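Local coordinates for PROTEIN (hypothetical protein EF0366) (Enterococcus faecalis, PDB 1VPY) that is of unknown function but belongs to the DUF72 family and folds as a TIM alpha/beta barrel, at residues Q232-L237 / A267-K272. Sequence-based numbering, arbitrary orientation.
Sequences QEIADL and ALQMQK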
ATOM      1  N   GLN A 232       8.154   8.334  20.639  1.00 35.08           N
ATOM      2  CA  GLN A 232       9.228   8.902  19.824  1.00 34.98           C
ATOM      3  C   GLN A 232       9.167   8.449  18.367  1.00 35.05           C
ATOM      4  O   GLN A 232       9.401   9.244  17.454  1.00 35.36           O
ATOM      5  CB  GLN A 232      10.606   8.602  20.426  1.00 35.11           C
ATOM      6  CG  GLN A 232      11.768   9.325  19.736  1.00 35.01           C
ATOM      7  CD  GLN A 232      11.692  10.840  19.869  1.00 35.66           C
ATOM      8  OE1 GLN A 232      11.362  11.548  18.914  1.00 35.12           O
ATOM      9  NE2 GLN A 232      11.991  11.341  21.059  1.00 36.37           N
ATOM     10  N   GLU A 233       8.848   7.180  18.141  1.00 34.93           N
ATOM     11  CA  GLU A 233       8.724   6.676  16.778  1.00 34.71           C
ATOM     12  C   GLU A 233       7.543   7.306  16.051  1.00 34.96           C
ATOM     13  O   GLU A 233       7.680   7.737  14.898  1.00 35.07           O
ATOM     14  CB  GLU A 233       8.657   5.153  16.759  1.00 34.45           C
ATOM     15  CG  GLU A 233       9.967   4.517  17.195  1.00 33.67           C
ATOM     16  CD  GLU A 233       9.851   3.042  17.512  1.00 32.78           C
ATOM     17  OE1 GLU A 233       8.770   2.579  17.951  1.00 31.28           O
ATOM     18  OE2 GLU A 233      10.867   2.345  17.328  1.00 32.66           O
ATOM     19  N   ILE A 234       6.397   7.391  16.724  1.00 35.10           N
ATOM     20  CA  ILE A 234       5.231   8.072  16.144  1.00 35.50           C
ATOM     21  C   ILE A 234       5.562   9.531  15.830  1.00 35.96           C
ATOM     22  O   ILE A 234       5.051  10.081  14.858  1.00 36.33           O
ATOM     23  CB  ILE A 234       3.969   7.997  17.052  1.00 35.46           C
ATOM     24  CG1 ILE A 234       3.533   6.545  17.285  1.00 35.06           C
ATOM     25  CG2 ILE A 234       2.820   8.819  16.470  1.00 35.20           C
ATOM     26  CD1 ILE A 234       3.108   5.814  16.043  1.00 35.30           C
ATOM     27  N   ALA A 235       6.422  10.143  16.645  1.00 36.17           N
ATOM     28  CA  ALA A 235       6.847  11.519  16.423  1.00 36.54           C
ATOM     29  C   ALA A 235       7.726  11.648  15.182  1.00 36.93           C
ATOM     30  O   ALA A 235       7.533  12.569  14.385  1.00 37.17           O
ATOM     31  CB  ALA A 235       7.568  12.067  17.650  1.00 36.54           C
ATOM     32  N   ASP A 236       8.686  10.733  15.026  1.00 37.22           N
ATOM     33  CA  ASP A 236       9.579  10.727  13.867  1.00 37.41           C
ATOM     34  C   ASP A 236       8.768  10.519  12.599  1.00 37.69           C
ATOM     35  O   ASP A 236       8.886  11.296  11.649  1.00 38.11           O
ATOM     36  CB  ASP A 236      10.639   9.629  13.985  1.00 37.53           C
ATOM     37  CG  ASP A 236      11.636   9.876  15.119  1.00 38.27           C
ATOM     38  OD1 ASP A 236      12.045  11.035  15.347  1.00 37.44           O
ATOM     39  OD2 ASP A 236      12.024   8.889  15.783  1.00 40.29           O
ATOM     40  N   LEU A 237       7.921   9.490  12.604  1.00 37.75           N
ATOM     41  CA  LEU A 237       7.117   9.123  11.435  1.00 37.50           C
ATOM     42  C   LEU A 237       6.094  10.188  11.064  1.00 38.05           C
ATOM     43  O   LEU A 237       5.730  10.318   9.894  1.00 38.49           O
ATOM     44  CB  LEU A 237       6.407   7.787  11.656  1.00 37.08           C
ATOM     45  CG  LEU A 237       7.254   6.549  11.920  1.00 35.95           C
ATOM     46  CD1 LEU A 237       6.401   5.439  12.509  1.00 35.60           C
ATOM     47  CD2 LEU A 237       7.970   6.076  10.671  1.00 35.60           C
ATOM     48  N   ALA A 267      -2.139   4.433  15.186  1.00 39.71           N
ATOM     49  CA  ALA A 267      -2.835   5.318  14.252  1.00 39.89           C
ATOM     50  C   ALA A 267      -3.613   6.417  14.988  1.00 40.17           C
ATOM     51  O   ALA A 267      -3.604   7.572  14.575  1.00 39.98           O
ATOM     52  CB  ALA A 267      -3.744   4.526  13.327  1.00 39.56           C
ATOM     53  N   LEU A 268      -4.260   6.056  16.092  1.00 40.92           N
ATOM     54  CA  LEU A 268      -4.962   7.030  16.931  1.00 41.87           C
ATOM     55  C   LEU A 268      -3.993   8.010  17.589  1.00 42.34           C
ATOM     56  O   LEU A 268      -4.364   9.149  17.861  1.00 42.32           O
ATOM     57  CB  LEU A 268      -5.837   6.326  17.975  1.00 41.70           C
ATOM     58  CG  LEU A 268      -7.293   5.940  17.636  1.00 42.50           C
ATOM     59  CD1 LEU A 268      -7.566   5.474  16.167  1.00 42.66           C
ATOM     60  CD2 LEU A 268      -7.804   4.894  18.641  1.00 42.40           C
ATOM     61  N   GLN A 269      -2.754   7.573  17.821  1.00 43.08           N
ATOM     62  CA  GLN A 269      -1.697   8.460  18.328  1.00 43.94           C
ATOM     63  C   GLN A 269      -1.301   9.502  17.291  1.00 43.82           C
ATOM     64  O   GLN A 269      -1.315  10.700  17.581  1.00 43.75           O
ATOM     65  CB  GLN A 269      -0.462   7.670  18.781  1.00 43.92           C
ATOM     66  CG  GLN A 269      -0.564   7.097  20.192  1.00 45.20           C
ATOM     67  CD  GLN A 269       0.496   6.042  20.478  1.00 45.33           C
ATOM     68  OE1 GLN A 269       0.180   4.864  20.696  1.00 46.78           O
ATOM     69  NE2 GLN A 269       1.764   6.460  20.472  1.00 46.38           N
HETATM   70  N   MSE A 270      -0.954   9.036  16.089  1.00 43.87           N
HETATM   71  CA  MSE A 270      -0.585   9.901  14.975  1.00 44.36           C
HETATM   72  C   MSE A 270      -1.635  10.968  14.706  1.00 43.94           C
HETATM   73  O   MSE A 270      -1.328  12.158  14.629  1.00 43.94           O
HETATM   74  CB  MSE A 270      -0.378   9.072  13.719  1.00 44.17           C
HETATM   75  CG  MSE A 270       1.077   8.942  13.289  1.00 45.42           C
HETATM   76 SE   MSE A 270       1.274   8.822  11.326  1.00 46.57          SE
HETATM   77  CE  MSE A 270      -0.136  10.051  10.845  1.00 47.83           C
ATOM     78  N   GLN A 271      -2.875  10.516  14.566  1.00 43.69           N
ATOM     79  CA  GLN A 271      -4.038  11.365  14.402  1.00 43.42           C
ATOM     80  C   GLN A 271      -4.098  12.510  15.420  1.00 43.13           C
ATOM     81  O   GLN A 271      -4.523  13.617  15.078  1.00 43.14           O
ATOM     82  CB  GLN A 271      -5.282  10.497  14.532  1.00 43.76           C
ATOM     83  CG  GLN A 271      -6.562  11.099  13.992  1.00 44.68           C
ATOM     84  CD  GLN A 271      -7.558  10.021  13.624  1.00 46.19           C
ATOM     85  OE1 GLN A 271      -8.618   9.899  14.241  1.00 45.20           O
ATOM     86  NE2 GLN A 271      -7.206   9.208  12.622  1.00 47.15           N
ATOM     87  N   LYS A 272      -3.696  12.240  16.665  1.00 42.55           N
ATOM     88  CA  LYS A 272      -3.608  13.284  17.693  1.00 41.91           C
ATOM     89  C   LYS A 272      -2.406  14.194  17.431  1.00 41.60           C
ATOM     90  O   LYS A 272      -2.530  15.420  17.507  1.00 41.56           O
ATOM     91  CB  LYS A 272      -3.558  12.687  19.105  1.00 41.64           C
TER
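Ile234 reaches across to the side chains of Gln269 and Met270 of the facing helix with its two branches. Its methyl CG2 meets the CG methylene of selenomethionine Met270, with Ile234 CG2 to Met270 CG at 3.6 Å. CG2 also comes near the Met270 backbone, 3.8 Å from Ile234 CG2 to Met270 N. The other branch goes to the glutamine: Ile234 CG1 is 3.6 Å from Gln269 NE2, a van der Waals contact with the amide nitrogen. The side chains of Ile234 and Gln269 cross at about a right angle. With chi1 -61°, Ile234 CG2 is anti to the backbone N and faces Met270, though it also passes near Gln269 CB; CG1, anti to the carbonyl carbon, meets the Gln269 amide. The Gln269 chain is extended beyond CG, which carries its amide out to Ile234 CG1. Gln269 OE1 has a weak hydrogen bond from Asn266 ND2, and the side chain lies about 3 Å from a bound zinc ion. The helices come close here, with Ile234 CA to Met270 CA at 6.2 Å. Ile234 and Met270 are buried, while Gln269 is partly exposed. Helices 231-245 and 260-273 are the last two on the outside of the eight-stranded parallel barrel. Beneath them, Ile234 and Met270 both touch Phe255 of strand 250-255. Met270 also touches Phe205 of strand 201-205 and Leu16 of strand 13-18, the first strand, which pairs with 250-255 to close the barrel.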